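Local coordinates for protein putative histidinol-phosphate aminotransferase (Burkholderia pseudomallei, PDB 3P1T) that probably acts as a pyridoxal 5'-phosphate-dependent aminotransferase that converts L-histidinol phosphate and 2-oxoglutarate to imidazolyl-oxopropyl phosphate and L-glutamate during histidine biosynthesis, at residues Glu62-Pro67 and Val192-Ser197; Ser85-Ser90 and Ile217-Arg222; Phe115-Thr120 and Ala131-Asp136; Asp137-Ala142 and Asp158-Arg163. All blocks are in the same frame, centred on the assembly; numbering follows the deposited sequence.

Interaction 1 of 4, residues Glu62-Pro67 and Val192-Ser197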
loop_
_atom_site.group_PDB
_atom_site.type_symbol
_atom_site.label_atom_id
_atom_site.label_comp_id
_atom_site.label_asym_id
_atom_site.label_seq_id
_atom_site.Cartn_x
_atom_site.Cartn_y
_atom_site.Cartn_z
ATOM N N GLU A 62 -2.978 18.409 11.763
ATOM C CA GLU A 62 -3.731 19.658 11.827
ATOM C C GLU A 62 -5.214 19.376 11.725
ATOM O O GLU A 62 -5.992 19.873 12.545
ATOM C CB GLU A 62 -3.292 20.609 10.703
ATOM C CG GLU A 62 -2.307 21.687 11.131
ATOM C CD GLU A 62 -1.258 22.073 10.092
ATOM O OE1 GLU A 62 -1.634 22.431 8.950
ATOM O OE2 GLU A 62 -0.053 22.055 10.440
ATOM N N HIS A 63 -5.598 18.569 10.723
ATOM C CA HIS A 63 -6.977 18.223 10.429
ATOM C C HIS A 63 -7.655 17.548 11.641
ATOM O O HIS A 63 -8.758 17.950 12.013
ATOM C CB HIS A 63 -7.038 17.309 9.188
ATOM C CG HIS A 63 -8.432 17.050 8.702
ATOM N ND1 HIS A 63 -9.110 17.976 7.929
ATOM C CD2 HIS A 63 -9.222 15.966 8.880
ATOM C CE1 HIS A 63 -10.296 17.445 7.688
ATOM N NE2 HIS A 63 -10.409 16.233 8.241
ATOM N N PHE A 64 -6.986 16.559 12.272
ATOM C CA PHE A 64 -7.567 15.814 13.387
ATOM C C PHE A 64 -7.222 16.439 14.750
ATOM O O PHE A 64 -7.685 15.934 15.781
ATOM C CB PHE A 64 -7.109 14.359 13.331
ATOM C CG PHE A 64 -7.733 13.635 12.161
ATOM C CD1 PHE A 64 -9.046 13.196 12.217
ATOM C CD2 PHE A 64 -7.006 13.386 11.002
ATOM C CE1 PHE A 64 -9.627 12.530 11.133
ATOM C CE2 PHE A 64 -7.589 12.709 9.922
ATOM C CZ PHE A 64 -8.895 12.292 9.997
ATOM N N SER A 65 -6.480 17.571 14.741
ATOM C CA SER A 65 -6.060 18.358 15.908
ATOM C C SER A 65 -5.403 17.460 16.987
ATOM O O SER A 65 -5.785 17.474 18.156
ATOM C CB SER A 65 -7.231 19.142 16.494
ATOM O OG SER A 65 -7.736 20.098 15.576
ATOM N N CYS A 66 -4.398 16.691 16.577
ATOM C CA CYS A 66 -3.651 15.824 17.484
ATOM C C CYS A 66 -2.182 15.847 17.103
ATOM O O CYS A 66 -1.886 16.216 15.964
ATOM C CB CYS A 66 -4.208 14.409 17.439
ATOM S SG CYS A 66 -3.821 13.526 15.913
ATOM N N PRO A 67 -1.234 15.419 17.967
ATOM C CA PRO A 67 0.169 15.404 17.537
ATOM C C PRO A 67 0.422 14.327 16.484
ATOM O O PRO A 67 -0.250 13.291 16.482
ATOM C CB PRO A 67 0.935 15.104 18.828
ATOM C CG PRO A 67 -0.052 15.245 19.935
ATOM C CD PRO A 67 -1.370 14.924 19.348
ATOM N N VAL A 192 -8.082 4.334 17.921
ATOM C CA VAL A 192 -9.249 4.643 17.088
ATOM C C VAL A 192 -8.778 4.703 15.606
ATOM O O VAL A 192 -7.664 5.150 15.314
ATOM C CB VAL A 192 -10.008 5.933 17.566
ATOM C CG1 VAL A 192 -9.106 7.143 17.719
ATOM C CG2 VAL A 192 -11.209 6.262 16.699
ATOM N N PHE A 193 -9.605 4.168 14.697
ATOM C CA PHE A 193 -9.350 4.190 13.262
ATOM C C PHE A 193 -10.406 5.042 12.532
ATOM O O PHE A 193 -11.590 4.907 12.806
ATOM C CB PHE A 193 -9.317 2.765 12.689
ATOM C CG PHE A 193 -9.259 2.688 11.178
ATOM C CD1 PHE A 193 -8.042 2.778 10.504
ATOM C CD2 PHE A 193 -10.425 2.519 10.425
ATOM C CE1 PHE A 193 -7.993 2.719 9.106
ATOM C CE2 PHE A 193 -10.374 2.468 9.025
ATOM C CZ PHE A 193 -9.156 2.538 8.380
ATOM N N ARG A 194 -9.955 5.894 11.591
ATOM C CA ARG A 194 -10.798 6.713 10.708
ATOM C C ARG A 194 -10.476 6.365 9.259
ATOM O O ARG A 194 -9.291 6.213 8.925
ATOM C CB ARG A 194 -10.615 8.221 10.961
ATOM C CG ARG A 194 -11.045 8.697 12.339
ATOM C CD ARG A 194 -12.537 8.778 12.467
ATOM N NE ARG A 194 -12.943 9.178 13.815
ATOM C CZ ARG A 194 -13.198 10.428 14.181
ATOM N NH1 ARG A 194 -13.065 11.420 13.312
ATOM N NH2 ARG A 194 -13.583 10.695 15.424
ATOM N N SER A 195 -11.517 6.236 8.408
ATOM C CA SER A 195 -11.403 5.897 6.982
ATOM C C SER A 195 -11.586 7.125 6.096
ATOM O O SER A 195 -12.375 8.009 6.452
ATOM C CB SER A 195 -12.456 4.853 6.617
ATOM O OG SER A 195 -12.392 4.432 5.264
ATOM N N PHE A 196 -10.902 7.172 4.928
ATOM C CA PHE A 196 -11.088 8.277 3.986
ATOM C C PHE A 196 -11.911 7.789 2.787
ATOM O O PHE A 196 -12.068 8.514 1.798
ATOM C CB PHE A 196 -9.730 8.882 3.537
ATOM C CG PHE A 196 -8.915 9.458 4.678
ATOM C CD1 PHE A 196 -9.304 10.641 5.309
ATOM C CD2 PHE A 196 -7.791 8.801 5.149
ATOM C CE1 PHE A 196 -8.596 11.135 6.407
ATOM C CE2 PHE A 196 -7.073 9.305 6.239
ATOM C CZ PHE A 196 -7.479 10.470 6.860
ATOM N N SER A 197 -12.475 6.577 2.902
ATOM C CA SER A 197 -13.210 5.907 1.830
ATOM C C SER A 197 -14.674 6.383 1.665
ATOM O O SER A 197 -15.222 6.279 0.551
ATOM C CB SER A 197 -13.220 4.396 2.062
ATOM O OG SER A 197 -11.940 3.807 1.881
#
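F64, at the C-terminal end of helix 52-64, pushes its ring towards strand 190-195 and meets F196 and R194 with the rim furthest from its backbone. The two phenyl side chains approach from opposite directions. F64 CZ lies 3.8 Å from F196 CE1, and F64 CE2 is as far from F196 CZ. Seen from F64 this is an edge contact, with F196 CE1 close to the plane of its ring. F196 follows the strand; its first bond does not aim at the helix, but with CG beside the backbone N (chi1 -61°) the ring swings across to F64.

R194 comes in along the same rim. Its NH1 sits 4.2 Å from F64 CE1, near the ring plane rather than over a face, so the pair is a plain van der Waals contact and not a cation-pi stack. R194 NH2 forms a salt bridge with E171 OE1. One face of F64 is taken by its own neighbour, H63, whose CD2 stands 3.7 Å above the ring centre. F211 adds an edge-to-face ring contact to F64, and Y200 another to F196.

Just past F64, S65 takes positive phi and closes the helix in a Schellman motif. The strand belongs to the large-domain sheet of the fold type I aminotransferases and leads into the segment that, in this family, probably carries the cofactor lysine. With no hydrogen bond between the segments, packing holds F64 to F196, just past the strand's end, and to R194 within it, while the guanidinium spends its charge on E171, outside both segments.

Interaction 2 of 4, residues Ser85-Ser90 and Ile217-Arg222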
loop_
_atom_site.group_PDB
_atom_site.type_symbol
_atom_site.label_atom_id
_atom_site.label_comp_id
_atom_site.label_asym_id
_atom_site.label_seq_id
_atom_site.Cartn_x
_atom_site.Cartn_y
_atom_site.Cartn_z
ATOM N N SER A 85 -2.390 -6.193 15.543
ATOM C CA SER A 85 -2.379 -7.596 15.974
ATOM C C SER A 85 -0.930 -8.134 16.071
ATOM O O SER A 85 -0.662 -8.919 16.970
ATOM C CB SER A 85 -3.228 -8.474 15.054
ATOM O OG SER A 85 -2.705 -8.624 13.744
ATOM N N ALA A 86 0.001 -7.682 15.209
ATOM C CA ALA A 86 1.415 -8.090 15.262
ATOM C C ALA A 86 2.093 -7.647 16.595
ATOM O O ALA A 86 3.075 -8.263 17.013
ATOM C CB ALA A 86 2.178 -7.518 14.078
ATOM N N GLU A 87 1.550 -6.620 17.267
ATOM C CA GLU A 87 2.092 -6.116 18.531
ATOM C C GLU A 87 1.441 -6.791 19.739
ATOM O O GLU A 87 1.994 -6.699 20.833
ATOM C CB GLU A 87 1.904 -4.577 18.636
ATOM C CG GLU A 87 2.601 -3.771 17.544
ATOM C CD GLU A 87 4.084 -4.029 17.355
ATOM O OE1 GLU A 87 4.843 -4.012 18.355
ATOM O OE2 GLU A 87 4.488 -4.264 16.194
ATOM N N PHE A 88 0.273 -7.451 19.551
ATOM C CA PHE A 88 -0.484 -8.141 20.610
ATOM C C PHE A 88 -0.855 -9.571 20.197
ATOM O O PHE A 88 -1.953 -10.044 20.513
ATOM C CB PHE A 88 -1.781 -7.346 20.923
ATOM C CG PHE A 88 -1.616 -5.870 21.195
ATOM C CD1 PHE A 88 -0.745 -5.417 22.186
ATOM C CD2 PHE A 88 -2.407 -4.939 20.542
ATOM C CE1 PHE A 88 -0.605 -4.049 22.447
ATOM C CE2 PHE A 88 -2.292 -3.574 20.827
ATOM C CZ PHE A 88 -1.380 -3.136 21.761
ATOM N N SER A 89 0.069 -10.264 19.515
ATOM C CA SER A 89 -0.129 -11.581 18.895
ATOM C C SER A 89 -0.508 -12.692 19.896
ATOM O O SER A 89 -1.083 -13.703 19.465
ATOM C CB SER A 89 1.116 -12.007 18.112
ATOM O OG SER A 89 2.300 -11.884 18.878
ATOM N N SER A 90 -0.252 -12.502 21.205
ATOM C CA SER A 90 -0.604 -13.515 22.212
ATOM C C SER A 90 -2.017 -13.311 22.767
ATOM O O SER A 90 -2.554 -14.222 23.399
ATOM C CB SER A 90 0.399 -13.503 23.358
ATOM O OG SER A 90 1.648 -13.994 22.903
ATOM N N ILE A 217 2.516 3.598 18.473
ATOM C CA ILE A 217 2.472 4.158 17.113
ATOM C C ILE A 217 3.899 4.152 16.505
ATOM O O ILE A 217 4.069 3.734 15.364
ATOM C CB ILE A 217 1.846 5.593 17.149
ATOM C CG1 ILE A 217 0.320 5.577 17.469
ATOM C CG2 ILE A 217 2.142 6.387 15.887
ATOM C CD1 ILE A 217 -0.629 5.044 16.396
ATOM N N ALA A 218 4.908 4.591 17.279
ATOM C CA ALA A 218 6.310 4.656 16.845
ATOM C C ALA A 218 6.859 3.261 16.458
ATOM O O ALA A 218 7.574 3.144 15.456
ATOM C CB ALA A 218 7.174 5.269 17.942
ATOM N N ALA A 219 6.526 2.217 17.253
ATOM C CA ALA A 219 6.972 0.842 17.000
ATOM C C ALA A 219 6.307 0.253 15.739
ATOM O O ALA A 219 6.960 -0.510 15.016
ATOM C CB ALA A 219 6.674 -0.037 18.202
HETATM N N MSE A 220 5.021 0.600 15.475
HETATM C CA MSE A 220 4.325 0.102 14.290
HETATM C C MSE A 220 4.828 0.847 13.036
HETATM O O MSE A 220 5.015 0.200 12.003
HETATM C CB MSE A 220 2.792 0.222 14.429
HETATM C CG MSE A 220 2.176 -0.755 15.414
HETATM SE SE MSE A 220 0.246 -0.552 15.519
HETATM C CE MSE A 220 0.142 1.204 16.186
ATOM N N LYS A 221 5.064 2.190 13.127
ATOM C CA LYS A 221 5.611 3.016 12.031
ATOM C C LYS A 221 6.914 2.438 11.535
ATOM O O LYS A 221 7.137 2.381 10.328
ATOM C CB LYS A 221 5.817 4.478 12.459
ATOM C CG LYS A 221 4.535 5.293 12.468
ATOM C CD LYS A 221 4.793 6.723 12.841
ATOM C CE LYS A 221 3.515 7.515 12.797
ATOM N NZ LYS A 221 3.710 8.942 13.171
ATOM N N ARG A 222 7.740 1.954 12.472
ATOM C CA ARG A 222 9.026 1.286 12.232
ATOM C C ARG A 222 8.861 0.016 11.360
ATOM O O ARG A 222 9.767 -0.341 10.607
ATOM C CB ARG A 222 9.685 0.907 13.582
ATOM C CG ARG A 222 10.902 1.737 13.947
ATOM C CD ARG A 222 11.498 1.358 15.297
ATOM N NE ARG A 222 10.870 2.077 16.411
ATOM C CZ ARG A 222 10.403 1.508 17.524
ATOM N NH1 ARG A 222 10.471 0.185 17.685
ATOM N NH2 ARG A 222 9.852 2.250 18.476
#
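The carboxylate of E87 stands loosely off the methyl of A219, with OE1 4.4 Å from A219 CB. A219 is also touched from its own helix: R222 folds its guanidinium back so that A219 CA lies 3.4 Å above one face, displaced towards the rim of the group. The closer approach is made by aliphatic carbons, E87 CG resting 3.7 Å from CG of the selenomethionine M220. These two side chains cross obliquely. E87 kinks at chi2 (-54°), which turns its carboxylate away from the line of CB and CG, and OE2 forms a salt bridge with K223 NZ, just beyond the second segment.

The contact joins the C-terminal end of helix 76-87 to helix 214-221, two helices on the large domain of a fold type I aminotransferase, and the nearest CA atoms, those of E87 and M220, are 7.9 Å apart. No hydrogen bond crosses between the two segments themselves. M220 runs straight to its selenium and then bends at chi3, and its side chain packs on M72 of strand 71-74 as well as on R83 and I84 of helix 76-87. L216, one residue before the second segment, touches both E87 and F88.

Interaction 3 of 4, residues Phe115-Thr120 and Ala131-Asp136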
loop_
_atom_site.group_PDB
_atom_site.type_symbol
_atom_site.label_atom_id
_atom_site.label_comp_id
_atom_site.label_asym_id
_atom_site.label_seq_id
_atom_site.Cartn_x
_atom_site.Cartn_y
_atom_site.Cartn_z
ATOM N N PHE A 115 -12.546 -14.896 19.748
ATOM C CA PHE A 115 -13.828 -15.026 20.436
ATOM C C PHE A 115 -14.761 -13.986 19.868
ATOM O O PHE A 115 -14.332 -12.860 19.629
ATOM C CB PHE A 115 -13.698 -14.909 21.967
ATOM C CG PHE A 115 -15.040 -14.889 22.689
ATOM C CD1 PHE A 115 -15.767 -16.058 22.875
ATOM C CD2 PHE A 115 -15.584 -13.691 23.157
ATOM C CE1 PHE A 115 -17.024 -16.028 23.518
ATOM C CE2 PHE A 115 -16.836 -13.663 23.802
ATOM C CZ PHE A 115 -17.547 -14.831 23.982
ATOM N N GLU A 116 -16.030 -14.341 19.642
ATOM C CA GLU A 116 -16.971 -13.385 19.051
ATOM C C GLU A 116 -18.165 -13.086 19.948
ATOM O O GLU A 116 -18.715 -13.989 20.578
ATOM C CB GLU A 116 -17.494 -13.886 17.705
ATOM C CG GLU A 116 -16.457 -13.864 16.606
ATOM C CD GLU A 116 -16.947 -14.459 15.308
ATOM O OE1 GLU A 116 -17.608 -15.521 15.344
ATOM O OE2 GLU A 116 -16.664 -13.861 14.248
ATOM N N ILE A 117 -18.556 -11.799 19.971
ATOM C CA ILE A 117 -19.713 -11.266 20.696
ATOM C C ILE A 117 -20.904 -11.286 19.755
ATOM O O ILE A 117 -20.876 -10.649 18.705
ATOM C CB ILE A 117 -19.455 -9.840 21.265
ATOM C CG1 ILE A 117 -18.260 -9.822 22.211
ATOM C CG2 ILE A 117 -20.715 -9.280 21.948
ATOM C CD1 ILE A 117 -17.794 -8.452 22.580
ATOM N N GLY A 118 -21.940 -12.002 20.149
ATOM C CA GLY A 118 -23.172 -12.085 19.377
ATOM C C GLY A 118 -24.050 -10.862 19.524
ATOM O O GLY A 118 -23.704 -9.910 20.245
ATOM N N LEU A 119 -25.195 -10.876 18.826
ATOM C CA LEU A 119 -26.133 -9.760 18.890
ATOM C C LEU A 119 -27.481 -10.205 19.431
ATOM O O LEU A 119 -27.882 -11.364 19.268
ATOM C CB LEU A 119 -26.331 -9.086 17.514
ATOM C CG LEU A 119 -25.098 -8.557 16.764
ATOM C CD1 LEU A 119 -25.507 -7.907 15.472
ATOM C CD2 LEU A 119 -24.284 -7.563 17.597
ATOM N N THR A 120 -28.195 -9.262 20.061
ATOM C CA THR A 120 -29.557 -9.457 20.548
ATOM C C THR A 120 -30.474 -9.380 19.324
ATOM O O THR A 120 -29.999 -9.123 18.216
ATOM C CB THR A 120 -29.921 -8.422 21.649
ATOM O OG1 THR A 120 -30.063 -7.114 21.075
ATOM C CG2 THR A 120 -28.937 -8.406 22.825
ATOM N N ALA A 131 -19.787 -9.749 28.783
ATOM C CA ALA A 131 -19.334 -10.040 30.143
ATOM C C ALA A 131 -18.124 -10.992 30.155
ATOM O O ALA A 131 -17.462 -11.089 31.192
ATOM C CB ALA A 131 -20.471 -10.659 30.937
ATOM N N GLN A 132 -17.849 -11.698 29.025
ATOM C CA GLN A 132 -16.748 -12.658 28.922
ATOM C C GLN A 132 -15.453 -11.944 28.505
ATOM O O GLN A 132 -14.392 -12.578 28.479
ATOM C CB GLN A 132 -17.086 -13.810 27.947
ATOM C CG GLN A 132 -18.165 -14.773 28.477
ATOM C CD GLN A 132 -18.528 -15.892 27.522
ATOM O OE1 GLN A 132 -17.704 -16.754 27.172
ATOM N NE2 GLN A 132 -19.804 -15.965 27.167
ATOM N N VAL A 133 -15.522 -10.630 28.204
ATOM C CA VAL A 133 -14.342 -9.831 27.827
ATOM C C VAL A 133 -13.403 -9.757 29.040
ATOM O O VAL A 133 -13.886 -9.467 30.139
ATOM C CB VAL A 133 -14.759 -8.423 27.322
ATOM C CG1 VAL A 133 -13.565 -7.474 27.232
ATOM C CG2 VAL A 133 -15.491 -8.510 25.986
ATOM N N SER A 134 -12.079 -10.053 28.851
ATOM C CA SER A 134 -11.052 -10.058 29.920
ATOM C C SER A 134 -9.865 -9.173 29.557
ATOM O O SER A 134 -9.780 -8.712 28.428
ATOM C CB SER A 134 -10.564 -11.477 30.203
ATOM O OG SER A 134 -9.770 -12.003 29.152
ATOM N N ARG A 135 -8.935 -8.948 30.500
ATOM C CA ARG A 135 -7.766 -8.082 30.298
ATOM C C ARG A 135 -6.728 -8.752 29.373
ATOM O O ARG A 135 -5.757 -8.107 28.975
ATOM C CB ARG A 135 -7.144 -7.695 31.643
ATOM C CG ARG A 135 -8.031 -6.750 32.499
ATOM C CD ARG A 135 -7.922 -5.271 32.108
ATOM N NE ARG A 135 -8.832 -4.406 32.870
ATOM C CZ ARG A 135 -8.518 -3.777 34.004
ATOM N NH1 ARG A 135 -7.306 -3.911 34.535
ATOM N NH2 ARG A 135 -9.415 -3.017 34.620
ATOM N N ASP A 136 -6.972 -10.016 28.978
ATOM C CA ASP A 136 -6.169 -10.772 28.004
ATOM C C ASP A 136 -6.688 -10.547 26.595
ATOM O O ASP A 136 -6.108 -11.067 25.647
ATOM C CB ASP A 136 -6.193 -12.289 28.295
ATOM C CG ASP A 136 -5.825 -12.749 29.690
ATOM O OD1 ASP A 136 -4.718 -12.387 30.162
ATOM O OD2 ASP A 136 -6.586 -13.577 30.263
#
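F115 and Q132 cross at about a right angle, the end of the phenyl ring meeting the length of the glutamine side chain. Q132 OE1 is 3.7 Å from F115 CZ, and Q132 CD follows at 3.8 Å from the same carbon. Ring and amide planes are inclined by 47°, so the amide neither stacks on the ring nor stands upright against it. Nearer the backbone, Q132 CB lies 4.1 Å from F115 CZ. F115 reaches this position because its CG is anti to the backbone N (chi1 174°), carrying the ring out towards the loop, while the glutamine chain runs extended beyond CG. Q132 has two modelled conformations, so the amide contact, which belongs to one of them, is the less certain part.

Beside it, I117 and V133 make the apolar half. They too cross at about a right angle, with I117 CD1 4.1 Å from V133 CG2. Here two methyl groups meet at the ends of their branches, in a more buried setting than the glutamine.

F115 and I117 project from the same side of strand 113-117, the outermost strand of the large-domain sheet within this chain. Both side chains also touch D129 of helix 127-130, and I117 reaches L130. The loop 131-136 thus leads from that short helix across the flank of the edge strand towards strand 137-142, and I117 also touches V94 of the neighbouring strand 92-96.

Interaction 4 of 4, residues Asp137-Ala142 and Asp158-Arg163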
loop_
_atom_site.group_PDB
_atom_site.type_symbol
_atom_site.label_atom_id
_atom_site.label_comp_id
_atom_site.label_asym_id
_atom_site.label_seq_id
_atom_site.Cartn_x
_atom_site.Cartn_y
_atom_site.Cartn_z
ATOM N N ASP A 137 -7.814 -9.826 26.452
ATOM C CA ASP A 137 -8.460 -9.619 25.164
ATOM C C ASP A 137 -8.187 -8.264 24.573
ATOM O O ASP A 137 -8.102 -7.261 25.284
ATOM C CB ASP A 137 -9.993 -9.781 25.266
ATOM C CG ASP A 137 -10.506 -11.130 25.754
ATOM O OD1 ASP A 137 -9.736 -12.123 25.699
ATOM O OD2 ASP A 137 -11.678 -11.198 26.178
ATOM N N CYS A 138 -8.068 -8.258 23.238
ATOM C CA CYS A 138 -7.970 -7.095 22.383
ATOM C C CYS A 138 -9.294 -6.990 21.633
ATOM O O CYS A 138 -9.599 -7.851 20.801
ATOM C CB CYS A 138 -6.773 -7.179 21.447
ATOM S SG CYS A 138 -6.650 -5.775 20.313
ATOM N N VAL A 139 -10.134 -6.027 22.020
ATOM C CA VAL A 139 -11.471 -5.902 21.459
ATOM C C VAL A 139 -11.431 -4.926 20.294
ATOM O O VAL A 139 -10.960 -3.800 20.443
ATOM C CB VAL A 139 -12.505 -5.492 22.540
ATOM C CG1 VAL A 139 -13.904 -5.425 21.954
ATOM C CG2 VAL A 139 -12.474 -6.461 23.723
ATOM N N VAL A 140 -11.895 -5.391 19.118
ATOM C CA VAL A 140 -11.954 -4.625 17.863
ATOM C C VAL A 140 -13.427 -4.534 17.436
ATOM O O VAL A 140 -14.018 -5.537 17.032
ATOM C CB VAL A 140 -11.052 -5.232 16.741
ATOM C CG1 VAL A 140 -11.173 -4.437 15.442
ATOM C CG2 VAL A 140 -9.593 -5.324 17.178
ATOM N N LEU A 141 -14.024 -3.340 17.561
ATOM C CA LEU A 141 -15.428 -3.091 17.200
ATOM C C LEU A 141 -15.589 -1.872 16.294
ATOM O O LEU A 141 -14.857 -0.888 16.429
ATOM C CB LEU A 141 -16.280 -2.876 18.460
ATOM C CG LEU A 141 -16.431 -4.057 19.400
ATOM C CD1 LEU A 141 -16.770 -3.599 20.767
ATOM C CD2 LEU A 141 -17.427 -5.074 18.874
ATOM N N ALA A 142 -16.579 -1.930 15.386
ATOM C CA ALA A 142 -16.916 -0.816 14.499
ATOM C C ALA A 142 -18.016 0.018 15.151
ATOM O O ALA A 142 -19.016 -0.552 15.610
ATOM C CB ALA A 142 -17.346 -1.330 13.129
ATOM N N ASP A 158 -18.221 2.052 28.420
ATOM C CA ASP A 158 -17.792 2.104 29.815
ATOM C C ASP A 158 -17.339 0.713 30.271
ATOM O O ASP A 158 -16.240 0.593 30.812
ATOM C CB ASP A 158 -18.927 2.638 30.696
ATOM C CG ASP A 158 -18.620 2.714 32.178
ATOM O OD1 ASP A 158 -17.519 3.200 32.538
ATOM O OD2 ASP A 158 -19.476 2.272 32.985
ATOM N N GLN A 159 -18.146 -0.335 29.984
ATOM C CA GLN A 159 -17.855 -1.724 30.325
ATOM C C GLN A 159 -16.602 -2.207 29.587
ATOM O O GLN A 159 -15.730 -2.792 30.231
ATOM C CB GLN A 159 -19.052 -2.620 30.000
ATOM C CG GLN A 159 -19.142 -3.862 30.888
ATOM C CD GLN A 159 -20.181 -4.884 30.464
ATOM O OE1 GLN A 159 -20.052 -6.074 30.771
ATOM N NE2 GLN A 159 -21.225 -4.473 29.749
ATOM N N LEU A 160 -16.480 -1.921 28.267
ATOM C CA LEU A 160 -15.318 -2.314 27.454
ATOM C C LEU A 160 -14.027 -1.700 27.978
ATOM O O LEU A 160 -13.034 -2.415 28.130
ATOM C CB LEU A 160 -15.497 -1.922 25.987
ATOM C CG LEU A 160 -16.509 -2.714 25.200
ATOM C CD1 LEU A 160 -17.006 -1.917 24.005
ATOM C CD2 LEU A 160 -15.957 -4.058 24.803
ATOM N N ARG A 161 -14.053 -0.392 28.317
ATOM C CA ARG A 161 -12.880 0.333 28.809
ATOM C C ARG A 161 -12.394 -0.201 30.176
ATOM O O ARG A 161 -11.198 -0.080 30.460
ATOM C CB ARG A 161 -13.173 1.824 28.895
ATOM C CG ARG A 161 -13.093 2.456 27.524
ATOM C CD ARG A 161 -13.645 3.862 27.441
ATOM N NE ARG A 161 -13.496 4.360 26.071
ATOM C CZ ARG A 161 -14.317 5.221 25.476
ATOM N NH1 ARG A 161 -15.379 5.696 26.122
ATOM N NH2 ARG A 161 -14.094 5.598 24.224
ATOM N N GLN A 162 -13.304 -0.820 30.980
ATOM C CA GLN A 162 -13.028 -1.387 32.306
ATOM C C GLN A 162 -12.580 -2.851 32.211
ATOM O O GLN A 162 -11.703 -3.280 32.971
ATOM C CB GLN A 162 -14.276 -1.290 33.216
ATOM C CG GLN A 162 -14.640 0.135 33.666
ATOM C CD GLN A 162 -15.864 0.226 34.565
ATOM O OE1 GLN A 162 -16.476 -0.778 34.960
ATOM N NE2 GLN A 162 -16.246 1.447 34.921
ATOM N N ARG A 163 -13.175 -3.622 31.273
ATOM C CA ARG A 163 -12.895 -5.051 31.100
ATOM C C ARG A 163 -11.802 -5.416 30.063
ATOM O O ARG A 163 -11.127 -6.418 30.282
ATOM C CB ARG A 163 -14.168 -5.793 30.680
ATOM C CG ARG A 163 -15.206 -5.935 31.782
ATOM C CD ARG A 163 -16.224 -6.989 31.405
ATOM N NE ARG A 163 -16.843 -7.585 32.591
ATOM C CZ ARG A 163 -16.325 -8.601 33.282
ATOM N NH1 ARG A 163 -15.159 -9.132 32.925
ATOM N NH2 ARG A 163 -16.959 -9.083 34.343
#
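L160 turns one side chain from helix 154-163 down onto the sheet, where its two methyl groups divide the work between V139 and L141. CD2 of L160 takes V139, lying 3.8 Å from V139 CG1. CD1 of L160 takes L141, 3.7 Å from L141 CD1, which in turn is 4.1 Å from L160 CD2. V139 and L160 cross at about a right angle, whereas L141 meets L160 more obliquely. V139 presents CG1 because that branch stands opposite the backbone N (chi1 -177°), leaving it directed at the helix. All three side chains are buried, and the contacts among them are purely aliphatic.

The rest of the helix turn is of a different kind: D158, R161, Q162 and R163 are exposed, and none contacts the strand segment. R161 NH2 makes a salt bridge with E190 OE2, and R163 NH1 hydrogen-bonds V133 O in the loop before the strand. At the foot of the strand D137 is buried but charged, and its OD2 forms a salt bridge with R92 NH2 and accepts from S134 N.

Strand 137-142, helix 154-163 and strand 166-170 form a beta-alpha-beta crossover, and the packing of L160 on V139 and L141 seats the helix on its first strand. That strand lies between the parallel strands 92-96 and 166-170, with V139 touching V94 and L167, and on the opposite side of the sheet V140 and A142 pack on Y103 of helix 102-107.

Interaction 4 is the wholly buried contact of the four, made of aliphatic branches alone; interactions 1 to 3 are only partly buried and mix apolar contact with polar ends. Interactions 1, 3 and 4 all reach the seven-stranded sheet, at strands 190-195, 113-117 and 137-142, while interaction 2 joins two helices. Interactions 3 and 4 touch, their centres about 9 Å apart: V133 CG1 packs 3.8 Å from V139 CG2, and R135 NH2 hydrogen-bonds Q162 O at 2.8 Å. Interaction 1 relies on two phenyl rings with an arginine alongside, interaction 2 on the aliphatic part of a charged chain, and interaction 3 on an aromatic-amide pair beside methyls.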